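Local coordinates for protein flavin-containing monooxygenase (Allium sativum, PDB 6WPU) that probably uses bound flavin-adenine dinucleotide and molecular oxygen to oxidise the sulfur of S-allyl-L-cysteine to its sulfoxide, at residues L35-R39 with F130-V136; V146-D150 with P301-T305; D215-I221 with A238-A244; Q398-D403 with R418-Y422. One frame throughout, in Å; residues are numbered along the deposited sequence.

Contact 1: L35-R39 with F130-V136; sequences LVTAR and FGREFGV
Arg39 meets two phenylalanine rings at once, those of Phe130 and Phe134. Over one face of the Phe134 ring lies the aliphatic part of the arginine, with CD of Arg39 3.8 Å from the ring centroid, a CH-pi contact. The charge follows it across: Arg39 CZ stands 4.6 Å from the same centroid and only 9° off the ring normal, which makes a cation-pi pair. Because guanidinium and ring planes are 87° apart, the arginine presents an edge, and not its flat side, to Phe134. Phe130 crosses the arginine at about a right angle instead, its CE2 lying over one guanidinium face at 3.3 Å from Arg39 NH1.

The rest of the contact is mostly apolar. Val136 inserts both methyls against the helix: CG1 reaches CB of Ala38 at 3.6 Å and CD2 of Leu35 at 3.7 Å, while CG2 lies against the backbone N of Arg39. Val36 CG2 approaches Phe130 CZ obliquely, 3.9 Å away.

The bend at chi3 of Arg39 (81°) turns the guanidinium out of line with its otherwise extended chain. There Asp102 and Glu348 hold it by salt bridges to NH1 and NH2, so the buried charge is probably well compensated. After Phe134 leaves helical backbone angles, the chain turns through Gly135, and Val136 faces helix 32-43. The contact thus packs the end of helix 120-133 against helix 32-43, which begins within the probable GxGxxG Rossmann-type dinucleotide-binding motif (Gly29, Gly31, Gly34).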
# COMPACT_ATOMS: atom_id res chain seq x y z
N LEU A 35 -3.43 2.86 12.74
CA LEU A 35 -4.31 3.85 13.38
C LEU A 35 -5.74 3.33 13.49
O LEU A 35 -6.36 3.41 14.55
CB LEU A 35 -4.28 5.17 12.61
CG LEU A 35 -2.96 5.91 12.68
CD1 LEU A 35 -2.94 7.02 11.65
CD2 LEU A 35 -2.74 6.46 14.07
N VAL A 36 -6.29 2.82 12.38
CA VAL A 36 -7.69 2.41 12.46
C VAL A 36 -7.81 1.11 13.25
O VAL A 36 -8.81 0.89 13.95
CB VAL A 36 -8.33 2.34 11.05
CG1 VAL A 36 -7.86 1.11 10.25
CG2 VAL A 36 -9.86 2.40 11.16
N THR A 37 -6.78 0.26 13.21
CA THR A 37 -6.80 -0.96 14.00
C THR A 37 -6.84 -0.63 15.49
O THR A 37 -7.59 -1.26 16.25
CB THR A 37 -5.58 -1.84 13.68
OG1 THR A 37 -5.65 -2.29 12.32
CG2 THR A 37 -5.53 -3.08 14.59
N ALA A 38 -6.07 0.37 15.92
CA ALA A 38 -6.10 0.79 17.31
C ALA A 38 -7.49 1.26 17.71
O ALA A 38 -7.98 0.92 18.79
CB ALA A 38 -5.08 1.91 17.54
N ARG A 39 -8.14 2.03 16.84
CA ARG A 39 -9.49 2.50 17.14
C ARG A 39 -10.47 1.34 17.26
O ARG A 39 -11.23 1.25 18.23
CB ARG A 39 -9.96 3.48 16.06
CG ARG A 39 -11.37 4.02 16.30
CD ARG A 39 -11.82 4.85 15.10
NE ARG A 39 -12.31 3.98 14.03
CZ ARG A 39 -12.93 4.42 12.93
NH1 ARG A 39 -13.12 5.72 12.73
NH2 ARG A 39 -13.35 3.54 12.03
N PHE A 130 -7.69 12.27 12.22
CA PHE A 130 -8.22 10.99 12.64
C PHE A 130 -7.59 10.54 13.96
O PHE A 130 -8.30 10.22 14.91
CB PHE A 130 -7.97 9.94 11.54
CG PHE A 130 -8.45 8.55 11.90
CD1 PHE A 130 -7.69 7.71 12.70
CD2 PHE A 130 -9.68 8.09 11.43
CE1 PHE A 130 -8.12 6.43 13.02
CE2 PHE A 130 -10.13 6.81 11.75
CZ PHE A 130 -9.35 5.98 12.55
N GLY A 131 -6.25 10.50 14.01
CA GLY A 131 -5.57 10.06 15.21
C GLY A 131 -5.94 10.86 16.45
O GLY A 131 -5.98 10.32 17.56
N ARG A 132 -6.21 12.16 16.29
CA ARG A 132 -6.69 12.97 17.40
C ARG A 132 -8.15 12.68 17.69
O ARG A 132 -8.53 12.50 18.85
CB ARG A 132 -6.49 14.46 17.11
CG ARG A 132 -5.06 14.95 17.32
CD ARG A 132 -4.93 16.47 17.16
NE ARG A 132 -5.16 16.92 15.78
CZ ARG A 132 -4.21 17.08 14.87
NH1 ARG A 132 -2.94 16.83 15.17
NH2 ARG A 132 -4.52 17.49 13.65
N GLU A 133 -8.99 12.64 16.65
CA GLU A 133 -10.43 12.53 16.88
C GLU A 133 -10.78 11.28 17.67
O GLU A 133 -11.67 11.30 18.53
CB GLU A 133 -11.17 12.53 15.54
CG GLU A 133 -12.67 12.33 15.68
CD GLU A 133 -13.35 13.48 16.39
OE1 GLU A 133 -12.89 14.63 16.24
OE2 GLU A 133 -14.33 13.23 17.13
N PHE A 134 -10.08 10.17 17.40
CA PHE A 134 -10.42 8.90 18.02
C PHE A 134 -9.42 8.51 19.11
O PHE A 134 -9.38 7.34 19.52
CB PHE A 134 -10.55 7.84 16.93
CG PHE A 134 -11.64 8.17 15.92
CD1 PHE A 134 -12.98 8.14 16.29
CD2 PHE A 134 -11.32 8.58 14.64
CE1 PHE A 134 -13.97 8.46 15.39
CE2 PHE A 134 -12.31 8.91 13.73
CZ PHE A 134 -13.64 8.85 14.10
N GLY A 135 -8.65 9.47 19.61
CA GLY A 135 -7.79 9.27 20.76
C GLY A 135 -6.70 8.24 20.56
O GLY A 135 -6.20 7.69 21.55
N VAL A 136 -6.32 7.97 19.32
CA VAL A 136 -5.30 6.96 19.03
C VAL A 136 -3.89 7.53 19.11
O VAL A 136 -3.00 6.90 19.69
CB VAL A 136 -5.56 6.32 17.66
CG1 VAL A 136 -4.38 5.44 17.26
CG2 VAL A 136 -6.84 5.51 17.67

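Contact 2: V146-D150 with P301-T305; sequences VVRVD and PFLNT. With FAD (flavin-adenine dinucleotide), chain B; SO4 (sulfate ion), chain E.
Two backbone hydrogen bonds join Val149 to the 301-305 loop. Val149 N donates to Phe302 O over 2.9 Å, with the donor tilted 24° from the carbonyl plane. Asn304 N returns a bond to Val149 O at 3.1 Å, this time in the carbonyl plane. Together they frame a single backbone bridge between Val149 and Leu303. Weaker CA-H...O contacts extend it: Phe302 CA approaches Val147 O, and Arg148 CA approaches Phe302 O.

Apolar contacts gather on Val149 and Phe302. CG2 of Val149 lies 3.8 Å from CD1 of the Phe302 ring, the two side chains running alongside each other, and CG1 meets Leu303 CD1 at 4.0 Å. With CG of Phe302 set between its backbone N and carbonyl carbon (chi1 48°), the ring leads away from the strand, with CB left beside Val146 CG1 and CD2 near the adenine.

Among charged groups, Arg148 NE and Asp150 OD1 form a salt bridge of 2.9 Å within the strand, beside Asn304. On the loop, Thr305 N donates to O4 of a sulfate ion that probably comes from the crystallisation liquor.

The ligand contacts are specific. Val146 N donates to N1A of the FAD adenine at 2.9 Å, and N6A donates back to Val146 O, a bond of the same length. Phe302 CD2 lies 3.5 Å from N6A. Val147 and Arg148, next in the strand, both face Lys160 in a classic beta bulge. The paired Val146 bonds recognise the adenine edge through backbone atoms, part of the FAD pocket.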
# COMPACT_ATOMS: atom_id res chain seq x y z
N VAL A 146 9.75 -2.69 16.40
CA VAL A 146 9.58 -4.10 16.74
C VAL A 146 10.62 -4.90 15.98
O VAL A 146 10.68 -4.85 14.75
CB VAL A 146 8.16 -4.56 16.40
CG1 VAL A 146 8.05 -6.06 16.60
CG2 VAL A 146 7.14 -3.80 17.24
N VAL A 147 11.46 -5.63 16.71
CA VAL A 147 12.52 -6.42 16.08
C VAL A 147 12.29 -7.91 16.21
O VAL A 147 12.95 -8.68 15.50
CB VAL A 147 13.92 -6.06 16.63
CG1 VAL A 147 14.29 -4.62 16.27
CG2 VAL A 147 13.98 -6.26 18.15
N ARG A 148 11.37 -8.34 17.07
CA ARG A 148 11.16 -9.76 17.27
C ARG A 148 9.76 -10.00 17.83
O ARG A 148 9.35 -9.32 18.77
CB ARG A 148 12.23 -10.32 18.20
CG ARG A 148 12.38 -11.79 18.16
CD ARG A 148 13.59 -12.21 18.98
NE ARG A 148 13.62 -13.65 19.17
CZ ARG A 148 14.14 -14.51 18.30
NH1 ARG A 148 14.67 -14.07 17.16
NH2 ARG A 148 14.13 -15.81 18.57
N VAL A 149 9.04 -10.94 17.23
CA VAL A 149 7.71 -11.35 17.67
C VAL A 149 7.71 -12.87 17.76
O VAL A 149 7.89 -13.55 16.74
CB VAL A 149 6.61 -10.86 16.71
CG1 VAL A 149 5.24 -11.33 17.17
CG2 VAL A 149 6.63 -9.34 16.61
N ASP A 150 7.53 -13.39 18.98
CA ASP A 150 7.64 -14.82 19.24
C ASP A 150 6.42 -15.33 19.99
O ASP A 150 5.92 -14.67 20.90
CB ASP A 150 8.89 -15.17 20.07
CG ASP A 150 10.17 -14.83 19.37
OD1 ASP A 150 10.83 -13.87 19.79
OD2 ASP A 150 10.53 -15.53 18.39
N PRO A 301 10.63 -8.90 8.74
CA PRO A 301 11.83 -9.52 9.34
C PRO A 301 11.66 -9.87 10.82
O PRO A 301 12.26 -10.83 11.32
CB PRO A 301 12.92 -8.47 9.10
CG PRO A 301 12.17 -7.17 8.90
CD PRO A 301 10.88 -7.53 8.24
N PHE A 302 10.80 -9.16 11.54
CA PHE A 302 10.66 -9.37 12.97
C PHE A 302 9.83 -10.60 13.31
O PHE A 302 9.81 -11.01 14.47
CB PHE A 302 10.02 -8.13 13.58
CG PHE A 302 8.79 -7.67 12.83
CD1 PHE A 302 7.56 -8.25 13.07
CD2 PHE A 302 8.88 -6.68 11.86
CE1 PHE A 302 6.42 -7.84 12.38
CE2 PHE A 302 7.75 -6.26 11.16
CZ PHE A 302 6.51 -6.84 11.43
N LEU A 303 9.15 -11.19 12.33
CA LEU A 303 8.07 -12.13 12.63
C LEU A 303 8.60 -13.56 12.62
O LEU A 303 9.08 -14.04 11.59
CB LEU A 303 6.93 -11.95 11.63
CG LEU A 303 5.71 -12.81 11.91
CD1 LEU A 303 5.23 -12.62 13.36
CD2 LEU A 303 4.62 -12.49 10.91
N ASN A 304 8.50 -14.24 13.76
CA ASN A 304 8.97 -15.61 13.91
C ASN A 304 7.78 -16.52 14.17
O ASN A 304 7.21 -16.51 15.27
CB ASN A 304 10.00 -15.72 15.03
CG ASN A 304 11.22 -14.82 14.78
OD1 ASN A 304 11.56 -13.97 15.60
ND2 ASN A 304 11.84 -14.98 13.62
N THR A 305 7.40 -17.31 13.16
CA THR A 305 6.28 -18.24 13.23
C THR A 305 6.69 -19.69 13.03
O THR A 305 5.82 -20.55 12.89
CB THR A 305 5.22 -17.86 12.20
OG1 THR A 305 5.77 -17.96 10.87
CG2 THR A 305 4.74 -16.43 12.43
PA FAD B . 2.23 2.29 5.86
O1A FAD B . 1.71 3.66 5.43
O2A FAD B . 3.45 1.75 5.30
O5B FAD B . 2.54 2.22 7.34
C5B FAD B . 3.22 1.19 8.04
C4B FAD B . 3.81 1.73 9.37
O4B FAD B . 4.39 0.75 10.17
C3B FAD B . 4.84 2.81 9.15
O3B FAD B . 4.55 3.94 9.90
C2B FAD B . 6.11 2.20 9.62
O2B FAD B . 7.00 3.12 10.15
C1B FAD B . 5.61 1.25 10.67
N9A FAD B . 6.48 0.12 10.91
C8A FAD B . 7.03 -0.70 9.93
N7A FAD B . 7.79 -1.64 10.50
C5A FAD B . 7.78 -1.47 11.89
C6A FAD B . 8.38 -2.12 12.96
N6A FAD B . 9.23 -3.27 12.76
N1A FAD B . 8.14 -1.70 14.22
C2A FAD B . 7.36 -0.62 14.47
N3A FAD B . 6.76 0.05 13.46
C4A FAD B . 6.95 -0.34 12.17
N1 FAD B . -3.94 4.87 -1.10
C2 FAD B . -5.03 5.80 -1.24
O2 FAD B . -6.16 5.63 -0.52
N3 FAD B . -4.98 6.80 -2.18
C4 FAD B . -3.85 6.99 -2.94
O4 FAD B . -3.77 7.98 -3.87
C4X FAD B . -2.62 6.22 -2.67
N5 FAD B . -1.42 6.57 -3.28
C5X FAD B . -0.27 5.85 -2.97
C6 FAD B . 0.94 6.19 -3.59
C7 FAD B . 2.09 5.48 -3.28
C7M FAD B . 3.38 5.86 -3.96
C8 FAD B . 2.05 4.43 -2.36
C8M FAD B . 3.27 3.64 -2.01
C9 FAD B . 0.84 4.08 -1.74
C9A FAD B . -0.32 4.79 -2.05
N10 FAD B . -1.55 4.44 -1.40
C10 FAD B . -2.72 5.16 -1.70
C1' FAD B . -1.60 3.30 -0.47
C2' FAD B . -1.09 3.47 0.95
O2' FAD B . -0.19 2.48 1.20
C3' FAD B . -2.29 3.26 1.84
O3' FAD B . -3.03 4.41 1.63
C4' FAD B . -2.00 3.13 3.33
O4' FAD B . -1.16 4.17 3.68
C5' FAD B . -1.44 1.79 3.80
O5' FAD B . -0.94 2.09 5.07
P FAD B . -0.25 1.15 6.14
O1P FAD B . -0.57 1.60 7.61
O2P FAD B . -0.64 -0.31 5.69
O3P FAD B . 1.31 1.12 5.62
S SO4 E . 10.59 -18.12 11.20
O1 SO4 E . 11.23 -19.05 10.26
O2 SO4 E . 11.34 -16.86 11.17
O3 SO4 E . 10.60 -18.67 12.56
O4 SO4 E . 9.21 -17.89 10.77

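Contact 3: D215-I221 with A238-A244; sequences DQVVVII and AKEVHIA
Lys239, Ile220 and His242 bury much surface in this parallel strand pairing. Lys239 lies alongside Asp215, its CB 3.5 Å from OD1 of that aspartate; bends at chi2, chi3 and chi4 curve the chain past Asp215, with Lys239 NZ in a long salt bridge of 3.7 Å to Asp215 OD1. Its CD also reaches CG2 of Val217.

Ile220 works through backbone and side chain together. Its N donates to His242 O at 2.8 Å, and its O receives Ala244 N at the same length. Ile220 CG1 sits 3.9 Å from Val241 CG1, on the face where Ser231 of helix 225-234 also touches both residues.

His242 stands on the other face with Val217, Val219 and Glu240. Its N donates to Val218 O, nearly along the C=O axis, and its CD2 comes within 4.2 Å of Val217 CG1. Within the strand, NE2 of His242 donates to Glu240 OE2 at 2.8 Å; OE2 accepts with its anti lone pair and lies 6° out of the imidazole plane. A second hydrogen bond, between ND1 and His265 NE2, holds the other nitrogen, so the imidazole's rotation is fixed from both sides.

The strands run 22° apart as two legs of a beta-alpha-beta unit joined by helix 225-234. Regular backbone bonds satisfy the buried amides and carbonyls between them, while the carboxylate at NE2 would be expected to raise the basicity of His242.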
# COMPACT_ATOMS: atom_id res chain seq x y z
N ASP A 215 17.26 17.70 -18.57
CA ASP A 215 17.97 17.39 -19.82
C ASP A 215 18.52 15.95 -19.86
O ASP A 215 19.40 15.65 -20.66
CB ASP A 215 19.10 18.39 -20.07
CG ASP A 215 19.54 18.41 -21.52
OD1 ASP A 215 18.66 18.31 -22.40
OD2 ASP A 215 20.76 18.51 -21.79
N GLN A 216 18.03 15.05 -19.02
CA GLN A 216 18.46 13.66 -19.07
C GLN A 216 17.50 12.86 -19.94
O GLN A 216 16.36 13.27 -20.18
CB GLN A 216 18.48 13.04 -17.66
CG GLN A 216 19.38 13.77 -16.67
CD GLN A 216 20.80 13.89 -17.18
OE1 GLN A 216 21.54 12.91 -17.21
NE2 GLN A 216 21.17 15.08 -17.63
N VAL A 217 17.97 11.71 -20.41
CA VAL A 217 17.12 10.72 -21.06
C VAL A 217 16.84 9.62 -20.04
O VAL A 217 17.77 8.96 -19.56
CB VAL A 217 17.78 10.14 -22.33
CG1 VAL A 217 16.90 9.05 -22.90
CG2 VAL A 217 18.03 11.24 -23.38
N VAL A 218 15.56 9.43 -19.72
CA VAL A 218 15.12 8.60 -18.60
C VAL A 218 14.21 7.50 -19.12
O VAL A 218 13.28 7.76 -19.90
CB VAL A 218 14.40 9.43 -17.53
CG1 VAL A 218 14.08 8.57 -16.29
CG2 VAL A 218 15.23 10.66 -17.15
N VAL A 219 14.47 6.27 -18.69
CA VAL A 219 13.57 5.15 -18.94
C VAL A 219 12.88 4.80 -17.63
O VAL A 219 13.54 4.64 -16.59
CB VAL A 219 14.31 3.95 -19.54
CG1 VAL A 219 13.36 2.76 -19.71
CG2 VAL A 219 14.95 4.33 -20.89
N ILE A 220 11.55 4.74 -17.66
CA ILE A 220 10.74 4.34 -16.51
C ILE A 220 10.13 2.99 -16.86
O ILE A 220 9.36 2.88 -17.82
CB ILE A 220 9.62 5.36 -16.21
CG1 ILE A 220 10.11 6.81 -16.22
CG2 ILE A 220 8.93 5.02 -14.91
CD1 ILE A 220 10.76 7.25 -14.98
N ILE A 221 10.48 1.96 -16.09
CA ILE A 221 9.91 0.62 -16.28
C ILE A 221 8.75 0.46 -15.31
O ILE A 221 8.94 0.44 -14.09
CB ILE A 221 10.95 -0.48 -16.04
CG1 ILE A 221 12.21 -0.24 -16.89
CG2 ILE A 221 10.35 -1.85 -16.35
CD1 ILE A 221 13.35 -1.15 -16.51
N ALA A 238 13.11 16.58 -17.85
CA ALA A 238 13.91 15.66 -18.64
C ALA A 238 13.90 16.04 -20.11
O ALA A 238 12.94 16.61 -20.63
CB ALA A 238 13.40 14.23 -18.46
N LYS A 239 15.00 15.70 -20.80
CA LYS A 239 15.02 15.84 -22.25
C LYS A 239 14.05 14.85 -22.89
O LYS A 239 13.24 15.22 -23.74
CB LYS A 239 16.43 15.63 -22.78
CG LYS A 239 16.56 15.96 -24.27
CD LYS A 239 17.38 14.92 -25.03
CE LYS A 239 18.65 15.51 -25.61
NZ LYS A 239 19.74 15.49 -24.60
N GLU A 240 14.12 13.58 -22.48
CA GLU A 240 13.21 12.55 -22.98
C GLU A 240 12.84 11.58 -21.87
O GLU A 240 13.70 11.19 -21.06
CB GLU A 240 13.80 11.76 -24.13
CG GLU A 240 13.96 12.55 -25.41
CD GLU A 240 14.63 11.73 -26.50
OE1 GLU A 240 15.28 12.33 -27.38
OE2 GLU A 240 14.50 10.48 -26.46
N VAL A 241 11.58 11.17 -21.83
CA VAL A 241 11.10 10.13 -20.93
C VAL A 241 10.52 9.01 -21.78
O VAL A 241 9.70 9.26 -22.67
CB VAL A 241 10.06 10.67 -19.93
CG1 VAL A 241 9.63 9.58 -18.94
CG2 VAL A 241 10.63 11.88 -19.18
N HIS A 242 10.97 7.78 -21.53
CA HIS A 242 10.50 6.60 -22.24
C HIS A 242 9.95 5.62 -21.22
O HIS A 242 10.68 5.21 -20.30
CB HIS A 242 11.63 5.96 -23.05
CG HIS A 242 12.16 6.83 -24.15
ND1 HIS A 242 11.73 6.72 -25.45
CD2 HIS A 242 13.08 7.83 -24.14
CE1 HIS A 242 12.37 7.61 -26.20
NE2 HIS A 242 13.18 8.30 -25.42
N ILE A 243 8.68 5.26 -21.34
CA ILE A 243 8.05 4.28 -20.45
C ILE A 243 8.12 2.92 -21.12
O ILE A 243 7.72 2.77 -22.28
CB ILE A 243 6.59 4.66 -20.13
CG1 ILE A 243 6.50 6.13 -19.70
CG2 ILE A 243 6.05 3.76 -19.03
CD1 ILE A 243 5.09 6.56 -19.31
N ALA A 244 8.64 1.93 -20.40
CA ALA A 244 8.60 0.53 -20.83
C ALA A 244 7.47 -0.11 -20.05
O ALA A 244 7.62 -0.39 -18.87
CB ALA A 244 9.92 -0.18 -20.57

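Contact 4: Q398-D403 with R418-Y422; sequences QFDYDD and RRLMY
NH2 of Arg419 is gripped by two carboxylates from helix 398-409. It donates to Asp403 OD2 at 2.8 Å and to Asp400 OD1 at 2.9 Å, and both oxygens lie near the guanidinium plane. The acceptors are met differently: Asp400 OD1 on its anti side, Asp403 OD2 from above its carboxylate, 47° out of plane. A weak bond from NH1 to Asp400 OD1 adds to the network. One water accepts from Arg419 NE and donates to Asp403 OD2, so that oxygen takes both a direct and a water-mediated link to the same arginine.

The arginine reaches this site because its chain is extended from CG to NE, sliding past Phe399 in the opposite direction. CB of Phe399 lies over the centre of one guanidinium face, 3.5 Å from Arg419 CZ.

Phe399 also directs its ring edge at the face of Tyr422, an offset edge-to-face pair with centroids 5.4 Å apart and planes at 84°. Its CE2 rests 3.6 Å from Tyr422 CB. The amide nitrogen NE2 of Gln398 stands over one face of the tyrosine ring, 3.2 Å from Tyr422 CZ, while OE1 of the same glutamine is bonded to Val342 N.

The two segments run nearly antiparallel at 157°, their axes 11.7 Å apart, so long side chains span the gap. Helix 343-358 touches Tyr401 and Asp402 on the first helix, and helix 443-453 packs on Leu420 and Met421 of the second.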
# COMPACT_ATOMS: atom_id res chain seq x y z
N GLN A 398 -12.94 -6.05 -4.80
CA GLN A 398 -12.50 -5.56 -3.49
C GLN A 398 -13.67 -5.14 -2.61
O GLN A 398 -13.62 -5.30 -1.39
CB GLN A 398 -11.54 -4.39 -3.66
CG GLN A 398 -12.23 -3.11 -4.06
CD GLN A 398 -11.30 -1.95 -4.05
OE1 GLN A 398 -11.03 -1.36 -3.00
NE2 GLN A 398 -10.76 -1.63 -5.23
N PHE A 399 -14.73 -4.58 -3.20
CA PHE A 399 -15.85 -4.14 -2.38
C PHE A 399 -16.76 -5.30 -2.00
O PHE A 399 -17.46 -5.20 -0.99
CB PHE A 399 -16.65 -3.05 -3.11
CG PHE A 399 -15.84 -1.83 -3.40
CD1 PHE A 399 -15.26 -1.10 -2.36
CD2 PHE A 399 -15.63 -1.40 -4.71
CE1 PHE A 399 -14.51 0.02 -2.61
CE2 PHE A 399 -14.87 -0.28 -4.97
CZ PHE A 399 -14.31 0.44 -3.92
N ASP A 400 -16.75 -6.38 -2.78
CA ASP A 400 -17.39 -7.62 -2.34
C ASP A 400 -16.65 -8.20 -1.15
O ASP A 400 -17.28 -8.74 -0.22
CB ASP A 400 -17.42 -8.63 -3.48
CG ASP A 400 -18.23 -8.14 -4.67
OD1 ASP A 400 -19.16 -7.33 -4.47
OD2 ASP A 400 -17.94 -8.57 -5.81
N TYR A 401 -15.31 -8.12 -1.16
CA TYR A 401 -14.52 -8.52 -0.01
C TYR A 401 -14.85 -7.65 1.20
O TYR A 401 -15.11 -8.17 2.30
CB TYR A 401 -13.03 -8.44 -0.35
CG TYR A 401 -12.11 -8.67 0.82
CD1 TYR A 401 -11.51 -7.60 1.47
CD2 TYR A 401 -11.83 -9.95 1.27
CE1 TYR A 401 -10.66 -7.80 2.54
CE2 TYR A 401 -10.98 -10.17 2.36
CZ TYR A 401 -10.40 -9.08 2.99
OH TYR A 401 -9.55 -9.29 4.07
N ASP A 402 -14.83 -6.32 1.02
CA ASP A 402 -15.25 -5.41 2.08
C ASP A 402 -16.63 -5.78 2.61
O ASP A 402 -16.85 -5.84 3.82
CB ASP A 402 -15.27 -3.97 1.58
CG ASP A 402 -13.88 -3.38 1.38
OD1 ASP A 402 -12.88 -3.98 1.82
OD2 ASP A 402 -13.81 -2.29 0.78
N ASP A 403 -17.59 -6.02 1.70
CA ASP A 403 -18.95 -6.33 2.14
C ASP A 403 -18.99 -7.63 2.92
O ASP A 403 -19.76 -7.76 3.88
CB ASP A 403 -19.90 -6.38 0.95
CG ASP A 403 -20.29 -5.00 0.44
OD1 ASP A 403 -20.01 -4.01 1.15
OD2 ASP A 403 -20.85 -4.90 -0.67
N ARG A 418 -19.83 4.88 -3.82
CA ARG A 418 -18.40 4.62 -3.68
C ARG A 418 -17.94 3.55 -4.65
O ARG A 418 -16.85 3.65 -5.22
CB ARG A 418 -18.06 4.22 -2.23
CG ARG A 418 -16.61 4.51 -1.83
CD ARG A 418 -16.23 3.91 -0.47
NE ARG A 418 -16.86 4.54 0.70
CZ ARG A 418 -16.22 5.30 1.59
NH1 ARG A 418 -14.92 5.55 1.43
NH2 ARG A 418 -16.88 5.81 2.64
N ARG A 419 -18.77 2.52 -4.87
CA ARG A 419 -18.47 1.56 -5.93
C ARG A 419 -18.41 2.25 -7.28
O ARG A 419 -17.48 2.01 -8.07
CB ARG A 419 -19.52 0.44 -5.95
CG ARG A 419 -19.34 -0.64 -4.87
CD ARG A 419 -20.49 -1.63 -4.96
NE ARG A 419 -20.43 -2.71 -3.98
CZ ARG A 419 -19.89 -3.90 -4.23
NH1 ARG A 419 -19.33 -4.14 -5.41
NH2 ARG A 419 -19.88 -4.83 -3.29
N LEU A 420 -19.38 3.12 -7.56
CA LEU A 420 -19.45 3.77 -8.86
C LEU A 420 -18.30 4.76 -9.06
O LEU A 420 -17.73 4.84 -10.16
CB LEU A 420 -20.80 4.46 -9.03
CG LEU A 420 -22.02 3.54 -9.09
CD1 LEU A 420 -23.31 4.35 -9.12
CD2 LEU A 420 -21.94 2.60 -10.29
N MET A 421 -17.95 5.52 -8.02
CA MET A 421 -16.83 6.45 -8.16
C MET A 421 -15.54 5.70 -8.47
O MET A 421 -14.74 6.14 -9.30
CB MET A 421 -16.65 7.27 -6.88
CG MET A 421 -17.37 8.59 -6.83
SD MET A 421 -16.83 9.49 -5.35
CE MET A 421 -18.15 10.67 -5.18
N TYR A 422 -15.34 4.55 -7.82
CA TYR A 422 -14.15 3.74 -8.08
C TYR A 422 -14.10 3.28 -9.53
O TYR A 422 -13.04 3.33 -10.16
CB TYR A 422 -14.10 2.54 -7.14
CG TYR A 422 -12.87 1.71 -7.37
CD1 TYR A 422 -11.64 2.10 -6.86
CD2 TYR A 422 -12.92 0.54 -8.12
CE1 TYR A 422 -10.50 1.35 -7.08
CE2 TYR A 422 -11.78 -0.22 -8.35
CZ TYR A 422 -10.58 0.19 -7.83
OH TYR A 422 -9.45 -0.57 -8.04
O HOH W 1 -21.82 -2.45 -1.28

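How the contacts relate
From the N terminus, contact 1 closes first, linking helix 32-43 to the end of helix 120-133 across 90 intervening residues. Contact 2 then opens at strand 144-151 and closes at the 301-305 loop, a span of 150 residues that encloses contact 3. That nested contact is a short beta-alpha-beta closure within the mixed sheet, about 40 Å from contact 2 between centres. Contact 4 follows in series, a short closure, across 14 residues, between helices 398-409 and 416-431. No two contacts cross or touch. Contacts 1 and 3 lie on opposite sides of the chain's centre, about 42 Å apart between centres, while contact 2 borders the adenine of FAD.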